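Local coordinates for Mlr7391 protein (Mesorhizobium loti, PDB 3HK4) that is of unproven function but has an NTF2-like fold of the SnoaL-like family and may act as a polyketide cyclase-type lyase, at residues M20-I25 and Y122-G127; T30-Q35 and A42-A47; D48-Y53 and E67-K72; F103-K108 and V114-V119. All coordinates share one frame; numbering follows the deposited sequence.

Contact 1 of 4, residues M20-I25 and Y122-G127; sequences MTIAEI and YTVKNG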
# COMPACT_ATOMS: atom_id res chain seq x y z
N MSE A 20 2.32 -30.48 7.58
CA MSE A 20 0.88 -30.25 7.60
C MSE A 20 0.40 -30.50 6.18
O MSE A 20 1.05 -30.08 5.21
CB MSE A 20 0.50 -28.83 8.03
CG MSE A 20 0.93 -28.39 9.42
SE MSE A 20 0.30 -26.53 9.78
CE MSE A 20 -1.74 -26.75 10.15
N THR A 21 -0.74 -31.16 6.04
CA THR A 21 -1.28 -31.37 4.72
C THR A 21 -1.81 -30.02 4.27
O THR A 21 -1.94 -29.10 5.08
CB THR A 21 -2.37 -32.42 4.73
OG1 THR A 21 -3.46 -32.00 5.59
CG2 THR A 21 -1.77 -33.79 5.21
N ILE A 22 -2.13 -29.90 2.99
CA ILE A 22 -2.76 -28.68 2.47
C ILE A 22 -4.11 -28.50 3.12
O ILE A 22 -4.49 -27.39 3.46
CB ILE A 22 -2.96 -28.76 0.95
CG1 ILE A 22 -1.59 -28.98 0.25
CG2 ILE A 22 -3.66 -27.48 0.38
CD1 ILE A 22 -0.55 -27.90 0.58
N ALA A 23 -4.86 -29.59 3.29
CA ALA A 23 -6.17 -29.50 3.92
C ALA A 23 -6.10 -28.87 5.35
O ALA A 23 -6.93 -28.05 5.75
CB ALA A 23 -6.80 -30.87 3.95
N GLU A 24 -5.10 -29.29 6.12
CA GLU A 24 -4.87 -28.80 7.49
C GLU A 24 -4.54 -27.31 7.57
O GLU A 24 -5.13 -26.57 8.36
CB GLU A 24 -3.74 -29.63 8.13
CG GLU A 24 -4.21 -31.03 8.52
CD GLU A 24 -3.08 -31.99 8.99
OE1 GLU A 24 -1.89 -31.75 8.69
OE2 GLU A 24 -3.41 -33.01 9.65
N ILE A 25 -3.55 -26.90 6.79
CA ILE A 25 -3.15 -25.52 6.63
C ILE A 25 -4.33 -24.70 6.18
O ILE A 25 -4.64 -23.66 6.75
CB ILE A 25 -2.05 -25.41 5.56
CG1 ILE A 25 -0.77 -26.02 6.06
CG2 ILE A 25 -1.79 -23.95 5.16
CD1 ILE A 25 0.30 -26.09 4.99
N TYR A 122 -4.78 -19.38 -2.94
CA TYR A 122 -3.58 -19.43 -2.14
C TYR A 122 -2.75 -20.61 -2.57
O TYR A 122 -3.28 -21.66 -2.62
CB TYR A 122 -3.92 -19.52 -0.66
CG TYR A 122 -4.72 -18.32 -0.19
CD1 TYR A 122 -6.09 -18.30 -0.26
CD2 TYR A 122 -4.08 -17.19 0.32
CE1 TYR A 122 -6.83 -17.18 0.14
CE2 TYR A 122 -4.80 -16.06 0.72
CZ TYR A 122 -6.16 -16.07 0.62
OH TYR A 122 -6.89 -14.97 1.05
N THR A 123 -1.50 -20.38 -2.91
CA THR A 123 -0.56 -21.46 -3.27
C THR A 123 0.39 -21.77 -2.10
O THR A 123 0.99 -20.86 -1.53
CB THR A 123 0.28 -21.06 -4.43
OG1 THR A 123 -0.57 -20.73 -5.52
CG2 THR A 123 1.24 -22.17 -4.83
N VAL A 124 0.54 -23.06 -1.80
CA VAL A 124 1.36 -23.51 -0.66
C VAL A 124 2.55 -24.30 -1.14
O VAL A 124 2.40 -25.19 -1.97
CB VAL A 124 0.53 -24.37 0.26
CG1 VAL A 124 1.33 -24.91 1.44
CG2 VAL A 124 -0.70 -23.53 0.77
N LYS A 125 3.72 -23.96 -0.62
CA LYS A 125 4.93 -24.65 -0.98
C LYS A 125 5.70 -24.81 0.34
O LYS A 125 5.91 -23.85 1.05
CB LYS A 125 5.69 -23.83 -2.03
CG LYS A 125 7.00 -24.42 -2.50
CD LYS A 125 7.88 -23.38 -3.27
N ASN A 126 6.01 -26.04 0.71
CA ASN A 126 6.78 -26.31 1.94
C ASN A 126 6.14 -25.72 3.17
O ASN A 126 6.80 -25.16 4.00
CB ASN A 126 8.22 -25.83 1.81
CG ASN A 126 8.98 -26.55 0.72
OD1 ASN A 126 8.80 -27.75 0.50
ND2 ASN A 126 9.85 -25.82 0.02
N GLY A 127 4.82 -25.81 3.24
CA GLY A 127 4.08 -25.38 4.42
C GLY A 127 3.78 -23.92 4.55
O GLY A 127 3.21 -23.52 5.54

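Contact 2 of 4, residues T30-Q35 and A42-A47; sequences TELLKQ and AEKYNA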
# COMPACT_ATOMS: atom_id res chain seq x y z
N THR A 30 -8.11 -20.55 7.28
CA THR A 30 -9.50 -20.10 7.08
C THR A 30 -10.16 -19.76 8.41
O THR A 30 -10.82 -18.74 8.52
CB THR A 30 -10.33 -21.15 6.32
OG1 THR A 30 -9.66 -21.39 5.07
CG2 THR A 30 -11.78 -20.66 6.07
N GLU A 31 -9.97 -20.60 9.40
CA GLU A 31 -10.56 -20.36 10.70
C GLU A 31 -10.00 -19.08 11.30
O GLU A 31 -10.71 -18.29 11.90
CB GLU A 31 -10.32 -21.57 11.62
CG GLU A 31 -11.18 -22.79 11.24
CD GLU A 31 -10.86 -24.06 12.06
OE1 GLU A 31 -10.03 -24.02 13.00
OE2 GLU A 31 -11.44 -25.13 11.73
N LEU A 32 -8.69 -18.89 11.17
CA LEU A 32 -8.09 -17.68 11.64
C LEU A 32 -8.66 -16.44 10.95
O LEU A 32 -9.01 -15.43 11.62
CB LEU A 32 -6.54 -17.77 11.50
CG LEU A 32 -5.81 -18.67 12.47
CD1 LEU A 32 -4.32 -18.89 12.01
CD2 LEU A 32 -5.85 -18.09 13.85
N LEU A 33 -8.84 -16.50 9.64
CA LEU A 33 -9.47 -15.34 8.93
C LEU A 33 -10.89 -15.13 9.41
O LEU A 33 -11.27 -13.97 9.72
CB LEU A 33 -9.46 -15.48 7.41
CG LEU A 33 -8.10 -15.60 6.70
CD1 LEU A 33 -8.30 -15.49 5.17
CD2 LEU A 33 -7.07 -14.63 7.19
N LYS A 34 -11.68 -16.20 9.50
CA LYS A 34 -13.06 -16.07 10.01
C LYS A 34 -13.12 -15.42 11.39
O LYS A 34 -14.04 -14.65 11.68
CB LYS A 34 -13.76 -17.41 10.11
CG LYS A 34 -14.10 -18.03 8.78
CD LYS A 34 -14.83 -19.32 9.05
CE LYS A 34 -15.23 -19.99 7.78
NZ LYS A 34 -15.93 -21.23 8.08
N GLN A 35 -12.17 -15.77 12.25
CA GLN A 35 -12.07 -15.24 13.63
C GLN A 35 -11.56 -13.81 13.70
O GLN A 35 -11.53 -13.21 14.77
CB GLN A 35 -11.19 -16.15 14.46
CG GLN A 35 -11.84 -17.52 14.75
CD GLN A 35 -10.84 -18.59 15.18
OE1 GLN A 35 -9.71 -18.27 15.59
NE2 GLN A 35 -11.24 -19.86 15.07
N ALA A 42 -1.42 -14.47 8.56
CA ALA A 42 -0.37 -14.01 7.71
C ALA A 42 1.02 -14.33 8.32
O ALA A 42 1.91 -14.86 7.64
CB ALA A 42 -0.52 -12.50 7.48
N GLU A 43 1.23 -14.01 9.58
CA GLU A 43 2.52 -14.28 10.23
C GLU A 43 2.78 -15.77 10.33
O GLU A 43 3.92 -16.24 10.19
CB GLU A 43 2.54 -13.61 11.61
CG GLU A 43 3.86 -13.65 12.33
CD GLU A 43 4.19 -14.98 12.99
OE1 GLU A 43 3.29 -15.62 13.55
OE2 GLU A 43 5.39 -15.36 12.98
N LYS A 44 1.76 -16.55 10.61
CA LYS A 44 1.97 -18.00 10.72
C LYS A 44 2.28 -18.70 9.40
O LYS A 44 3.12 -19.60 9.32
CB LYS A 44 0.73 -18.68 11.36
CG LYS A 44 0.90 -20.18 11.73
CD LYS A 44 -0.28 -20.71 12.47
CE LYS A 44 -0.17 -22.16 12.75
NZ LYS A 44 -1.32 -22.53 13.62
N TYR A 45 1.62 -18.26 8.34
CA TYR A 45 1.68 -19.02 7.11
C TYR A 45 2.34 -18.38 5.92
O TYR A 45 2.71 -19.10 5.01
CB TYR A 45 0.24 -19.43 6.72
CG TYR A 45 -0.34 -20.50 7.63
CD1 TYR A 45 0.20 -21.75 7.66
CD2 TYR A 45 -1.42 -20.24 8.46
CE1 TYR A 45 -0.25 -22.72 8.47
CE2 TYR A 45 -1.92 -21.23 9.29
CZ TYR A 45 -1.35 -22.49 9.25
OH TYR A 45 -1.76 -23.53 10.08
N ASN A 46 2.50 -17.06 5.89
CA ASN A 46 3.04 -16.45 4.68
C ASN A 46 4.51 -16.74 4.53
O ASN A 46 5.26 -16.67 5.49
CB ASN A 46 2.87 -14.96 4.63
CG ASN A 46 1.44 -14.52 4.44
OD1 ASN A 46 0.55 -15.32 4.07
ND2 ASN A 46 1.22 -13.20 4.60
N ALA A 47 4.92 -17.06 3.32
CA ALA A 47 6.35 -17.27 3.03
C ALA A 47 7.00 -15.91 3.07
O ALA A 47 6.35 -14.91 2.79
CB ALA A 47 6.53 -17.87 1.64

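Contact 3 of 4, residues D48-Y53 and E67-K72; sequences DDIASY and EALRQK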
# COMPACT_ATOMS: atom_id res chain seq x y z
N ASP A 48 8.28 -15.84 3.42
CA ASP A 48 8.98 -14.56 3.49
C ASP A 48 8.94 -13.78 2.17
O ASP A 48 8.99 -12.55 2.15
CB ASP A 48 10.44 -14.79 3.84
CG ASP A 48 10.65 -15.23 5.28
OD1 ASP A 48 9.70 -15.16 6.11
OD2 ASP A 48 11.80 -15.65 5.58
N ASP A 49 8.89 -14.52 1.07
CA ASP A 49 8.85 -13.95 -0.25
C ASP A 49 7.46 -14.08 -0.88
O ASP A 49 7.34 -14.18 -2.10
CB ASP A 49 9.91 -14.60 -1.12
CG ASP A 49 9.73 -16.09 -1.30
OD1 ASP A 49 8.99 -16.74 -0.53
OD2 ASP A 49 10.36 -16.65 -2.20
N ILE A 50 6.40 -14.08 -0.07
CA ILE A 50 5.07 -14.18 -0.60
C ILE A 50 4.76 -13.09 -1.68
O ILE A 50 5.03 -11.92 -1.47
CB ILE A 50 4.01 -14.11 0.53
CG1 ILE A 50 2.63 -14.35 -0.04
CG2 ILE A 50 4.16 -12.77 1.37
CD1 ILE A 50 1.49 -14.68 0.94
N ALA A 51 4.17 -13.51 -2.81
CA ALA A 51 3.71 -12.62 -3.89
C ALA A 51 2.19 -12.47 -3.77
O ALA A 51 1.51 -13.45 -3.60
CB ALA A 51 4.07 -13.22 -5.24
N SER A 52 1.68 -11.25 -3.82
CA SER A 52 0.26 -10.99 -3.68
C SER A 52 -0.19 -10.23 -4.91
O SER A 52 0.38 -9.19 -5.24
CB SER A 52 0.02 -10.15 -2.44
OG SER A 52 -1.40 -9.93 -2.22
N TYR A 53 -1.24 -10.71 -5.55
CA TYR A 53 -1.74 -10.17 -6.79
C TYR A 53 -3.22 -9.77 -6.71
O TYR A 53 -4.07 -10.63 -6.59
CB TYR A 53 -1.60 -11.24 -7.91
CG TYR A 53 -0.21 -11.64 -8.23
CD1 TYR A 53 0.55 -10.92 -9.13
CD2 TYR A 53 0.38 -12.76 -7.64
CE1 TYR A 53 1.83 -11.30 -9.45
CE2 TYR A 53 1.63 -13.13 -7.94
CZ TYR A 53 2.37 -12.38 -8.82
OH TYR A 53 3.64 -12.76 -9.10
N GLU A 67 6.81 -8.82 4.82
CA GLU A 67 6.70 -7.56 5.54
C GLU A 67 5.97 -6.54 4.69
O GLU A 67 5.14 -5.80 5.20
CB GLU A 67 8.08 -7.04 5.94
CG GLU A 67 8.02 -5.85 6.85
CD GLU A 67 7.54 -6.16 8.26
OE1 GLU A 67 7.42 -7.34 8.64
OE2 GLU A 67 7.30 -5.19 9.01
N ALA A 68 6.23 -6.55 3.38
CA ALA A 68 5.52 -5.65 2.43
C ALA A 68 4.03 -5.92 2.55
O ALA A 68 3.24 -5.00 2.61
CB ALA A 68 5.93 -5.91 1.01
N LEU A 69 3.64 -7.19 2.63
CA LEU A 69 2.19 -7.50 2.70
C LEU A 69 1.58 -7.05 4.00
O LEU A 69 0.41 -6.71 4.06
CB LEU A 69 1.93 -8.98 2.44
CG LEU A 69 0.52 -9.48 2.11
CD1 LEU A 69 -0.03 -8.78 0.86
CD2 LEU A 69 0.53 -11.04 1.94
N ARG A 70 2.33 -7.12 5.08
CA ARG A 70 1.88 -6.65 6.37
C ARG A 70 1.60 -5.13 6.28
O ARG A 70 0.62 -4.60 6.85
CB ARG A 70 2.97 -6.99 7.41
CG ARG A 70 2.64 -6.65 8.77
CD ARG A 70 3.81 -6.97 9.67
NE ARG A 70 3.59 -6.29 10.94
CZ ARG A 70 4.53 -5.99 11.83
NH1 ARG A 70 5.80 -6.26 11.61
NH2 ARG A 70 4.17 -5.37 12.96
N GLN A 71 2.47 -4.43 5.56
CA GLN A 71 2.29 -2.98 5.40
C GLN A 71 1.09 -2.68 4.55
O GLN A 71 0.31 -1.80 4.87
CB GLN A 71 3.56 -2.39 4.81
CG GLN A 71 4.72 -2.41 5.80
CD GLN A 71 6.11 -2.42 5.18
OE1 GLN A 71 6.27 -2.44 3.96
NE2 GLN A 71 7.17 -2.38 6.05
N LYS A 72 0.95 -3.37 3.44
CA LYS A 72 -0.20 -3.20 2.58
C LYS A 72 -1.46 -3.49 3.38
O LYS A 72 -2.49 -2.78 3.29
CB LYS A 72 -0.12 -4.20 1.41
CG LYS A 72 -1.35 -4.14 0.47
CD LYS A 72 -1.21 -4.97 -0.82
CE LYS A 72 -2.08 -6.27 -0.80
NZ LYS A 72 -2.19 -7.06 -2.13

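Contact 4 of 4, residues F103-K108 and V114-V119; sequences FDVTPK and VTMDEV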
# COMPACT_ATOMS: atom_id res chain seq x y z
N PHE A 103 -18.13 -9.23 1.78
CA PHE A 103 -18.21 -8.29 2.91
C PHE A 103 -18.55 -6.88 2.47
O PHE A 103 -18.21 -6.47 1.36
CB PHE A 103 -16.87 -8.26 3.66
CG PHE A 103 -15.69 -7.90 2.79
CD1 PHE A 103 -15.00 -8.88 2.05
CD2 PHE A 103 -15.25 -6.58 2.69
CE1 PHE A 103 -13.89 -8.54 1.23
CE2 PHE A 103 -14.14 -6.24 1.87
CZ PHE A 103 -13.46 -7.23 1.15
N ASP A 104 -19.26 -6.16 3.34
CA ASP A 104 -19.55 -4.75 3.11
C ASP A 104 -18.40 -4.00 3.72
O ASP A 104 -17.89 -4.36 4.77
CB ASP A 104 -20.89 -4.28 3.73
CG ASP A 104 -22.11 -4.73 2.91
OD1 ASP A 104 -21.98 -5.46 1.91
OD2 ASP A 104 -23.23 -4.34 3.28
N VAL A 105 -18.02 -2.91 3.06
CA VAL A 105 -16.91 -2.10 3.49
C VAL A 105 -17.14 -0.66 3.06
O VAL A 105 -17.79 -0.40 2.04
CB VAL A 105 -15.58 -2.62 2.83
CG1 VAL A 105 -15.65 -2.53 1.36
CG2 VAL A 105 -14.44 -1.81 3.26
N THR A 106 -16.64 0.29 3.84
CA THR A 106 -16.72 1.68 3.46
C THR A 106 -15.30 2.21 3.32
O THR A 106 -14.60 2.41 4.33
CB THR A 106 -17.43 2.56 4.49
OG1 THR A 106 -18.78 2.12 4.63
CG2 THR A 106 -17.42 4.01 4.01
N PRO A 107 -14.88 2.42 2.07
CA PRO A 107 -13.58 3.01 1.82
C PRO A 107 -13.54 4.47 2.25
O PRO A 107 -14.49 5.24 1.98
CB PRO A 107 -13.46 2.95 0.30
CG PRO A 107 -14.42 1.93 -0.13
CD PRO A 107 -15.57 2.14 0.81
N LYS A 108 -12.49 4.86 2.97
CA LYS A 108 -12.30 6.27 3.34
C LYS A 108 -12.28 7.23 2.13
O LYS A 108 -12.66 8.38 2.25
CB LYS A 108 -10.96 6.46 4.06
CG LYS A 108 -10.96 6.32 5.52
CD LYS A 108 -9.64 6.94 6.04
CE LYS A 108 -9.55 6.97 7.56
NZ LYS A 108 -9.47 5.61 8.13
N VAL A 114 -19.91 -0.26 0.15
CA VAL A 114 -20.06 -1.18 -0.97
C VAL A 114 -19.90 -2.60 -0.51
O VAL A 114 -19.40 -2.84 0.58
CB VAL A 114 -19.00 -0.90 -2.07
CG1 VAL A 114 -19.24 0.46 -2.68
CG2 VAL A 114 -17.57 -1.04 -1.51
N THR A 115 -20.36 -3.54 -1.33
CA THR A 115 -20.18 -4.93 -1.03
C THR A 115 -19.06 -5.42 -1.92
O THR A 115 -19.12 -5.22 -3.11
CB THR A 115 -21.44 -5.74 -1.32
OG1 THR A 115 -22.44 -5.38 -0.37
CG2 THR A 115 -21.17 -7.21 -1.18
N MSE A 116 -18.06 -6.04 -1.31
CA MSE A 116 -16.98 -6.64 -2.03
C MSE A 116 -17.30 -8.11 -2.15
O MSE A 116 -17.91 -8.71 -1.27
CB MSE A 116 -15.67 -6.41 -1.29
CG MSE A 116 -15.27 -4.93 -1.24
SE MSE A 116 -15.12 -4.08 -3.01
CE MSE A 116 -14.70 -2.30 -2.43
N ASP A 117 -16.98 -8.69 -3.30
CA ASP A 117 -17.23 -10.11 -3.50
C ASP A 117 -16.04 -10.58 -4.30
O ASP A 117 -15.85 -10.21 -5.46
CB ASP A 117 -18.55 -10.28 -4.24
CG ASP A 117 -19.04 -11.72 -4.30
OD1 ASP A 117 -18.34 -12.67 -3.90
OD2 ASP A 117 -20.16 -11.92 -4.77
N GLU A 118 -15.18 -11.34 -3.64
CA GLU A 118 -13.97 -11.81 -4.28
C GLU A 118 -13.57 -13.23 -3.91
O GLU A 118 -14.03 -13.81 -2.92
CB GLU A 118 -12.81 -10.82 -4.03
CG GLU A 118 -12.56 -10.38 -2.64
CD GLU A 118 -11.24 -9.60 -2.51
OE1 GLU A 118 -10.79 -9.01 -3.54
OE2 GLU A 118 -10.66 -9.59 -1.38
N VAL A 119 -12.73 -13.79 -4.77
CA VAL A 119 -12.19 -15.09 -4.57
C VAL A 119 -10.71 -14.88 -4.42
O VAL A 119 -10.08 -14.17 -5.20
CB VAL A 119 -12.51 -16.11 -5.71
CG1 VAL A 119 -11.75 -17.38 -5.51
CG2 VAL A 119 -14.05 -16.44 -5.74

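Contact 1 of 4, residues M20-I25 and Y122-G127
I22 and I25 of helix 22-34 meet V124, near the end of strand 114-125. This is helix-on-sheet packing in the NTF2-like, SnoaL-like fold, where the first turn of the N-terminal helix lies against an inner strand of the curved sheet. All the contact across is apolar. I22 and V124 run past each other in opposite directions, and I22 CD1 comes to 3.6 Å from V124 CG1. I25 instead approaches V124 tip to tip, with its CD1 3.9 Å from the same CG1. V124 therefore offers one methyl to both isoleucines. That methyl is swung anti to the backbone N (chi1 178°), while CG2 stays beside the N. V124 also packs on F97 of the adjacent strand, and I25 on Y45 of helix 38-45. The start of the helix is fixed by a capping box. E24 N donates to T21 OG1 at 3.2 Å, and T21 N donates to E24 OE1 at 2.9 Å, meeting that oxygen from above the carboxylate plane. Just past the strand, the chain turns through N126 and G127, both with positive phi. At this turn I25 CD1 lies 3.9 Å from G127 CA.

Contact 2 of 4, residues T30-Q35 and A42-A47
L32 on helix 22-34 faces K44 and Y45 on helix 38-45. The two helices follow each other in the chain and pack together at the N-terminal end of the NTF2-like fold. The contact between these segments is small and rests on one leucine. Its more buried part is the approach of L32 to Y45. L32 CD1 comes to the edge of the phenol ring, near its plane, and stands 4.3 Å from CE2. This is a light apolar touch, not packing over the face. L32 also packs on A41, and Y45 reaches I129 of strand 128-135. The other part is looser and lies toward solvent. There L32 CD1 is 4.5 Å from K44 CD. K44 is nearly straight from CB to NZ and runs alongside the tyrosine. Its CG sits 3.8 Å above the ring plane, over the centre of one face. With CG anti to the backbone N (chi1 -171°), the lysine chain is directed past the ring toward helix 22-34. Both polar ends find the same partner on that helix. K44 NZ makes a salt bridge to D28, and Y45 OH is hydrogen-bonded to the same carboxylate oxygen, D28 OD2.

Contact 3 of 4, residues D48-Y53 and E67-K72
I50 and S52 on strand 50-53 face L69 and K72 on helix 66-78, and all four side chains are buried. The apolar part centres on L69, whose two methyls are shared between the two strand residues. L69 CD2 lies 3.9 Å from I50 CD1 and 4.1 Å from I50 CG2, and the two side chains cross at about a right angle. L69 CD1 turns to the serine and sits 3.6 Å from both S52 CB and S52 OG.

The polar part is one hydrogen bond. K72 NZ donates to S52 OG at 3.0 Å. The lysine leaves the helix with CG anti to the backbone N, then bends at chi3 (107°), which brings NZ onto the hydroxyl. S52 OG is also hydrogen-bonded to E132 OE2 on strand 128-135, so the serine links the ammonium group with a carboxylate. E54 adds a long, weak ion pair to K72.

Strand and helix axes come within 9.1 Å and run at 37° to each other. This is helix-on-sheet packing of the alpha+beta NTF2-like fold. Strand 50-53 lies between strands 62-64 and 128-135 in the mixed sheet, and the helix covers the face bearing I50 and S52. Beyond the helix is the second subunit, where K72 packs on W75 and A68 on N79 of the neighbouring chain.

Contact 4 of 4, residues F103-K108 and V114-V119
The F103 ring has M116, a selenomethionine, over one face and E118 at its edge. In one of its two modelled conformers, M116 places CB 3.6 Å from the ring centroid, 22° off the normal, in a CH-pi contact displaced toward the rim. E118 OE2 lies near the ring plane, 4.3 Å from CE1. V105 CB also lies at the edge, in the plane. With CG between the backbone N and the carbonyl carbon (chi1 57°), the ring leans over the neighbouring strand.

The same sheet face carries V105 and V114. They lie side by side and point the same way, with V105 CG1 3.8 Å from V114 CG2. In that conformer of M116, V105 CG1 also touches M116 CG at 3.6 Å. W76 of helix 66-78 packs on both F103 and V105, so this face meets the helix.

D104 and T115 occupy the other face. T115 OG1 is modelled next to D104 OD1, too close for the details of a hydrogen bond there to be trusted. D104 OD2 forms a salt bridge with R113, just before the second strand.

The backbones join as a regular antiparallel pair. F103 with M116 and V105 with V114 are hydrogen-bonded pairs, and D104 with T115 between them is non-hydrogen-bonded. M116 N donates to F103 O at 2.7 Å, and V114 N to V105 O at 2.8 Å. The strands cross at 129°, a strong twist. This is the loop end of the beta hairpin of strands 96-107 and 114-125, within the curved sheet of the NTF2-like fold.

Overall arrangement
All four contacts lie in one SnoaL-like domain. Contact 1 joins the chain's beginning to a strand near its end; contacts 2, 3 and 4 follow in order between its segments. Contacts 1 and 2 share helix 22-34, have centres about 12 Å apart, and touch where M20 and G127 approach Y45. Contact 2 meets contact 3, about 13 Å away between centres, where N46 packs on L69. Contacts 1 and 4 share strand 114-125 but lie on opposite sides of the chain's centre, with centres about 27 Å apart. Contacts 1 and 3 set helices on the same mixed sheet, and contact 4 pairs two of its strands. Contact 2 joins two helices; contact 3 flanks the subunit interface.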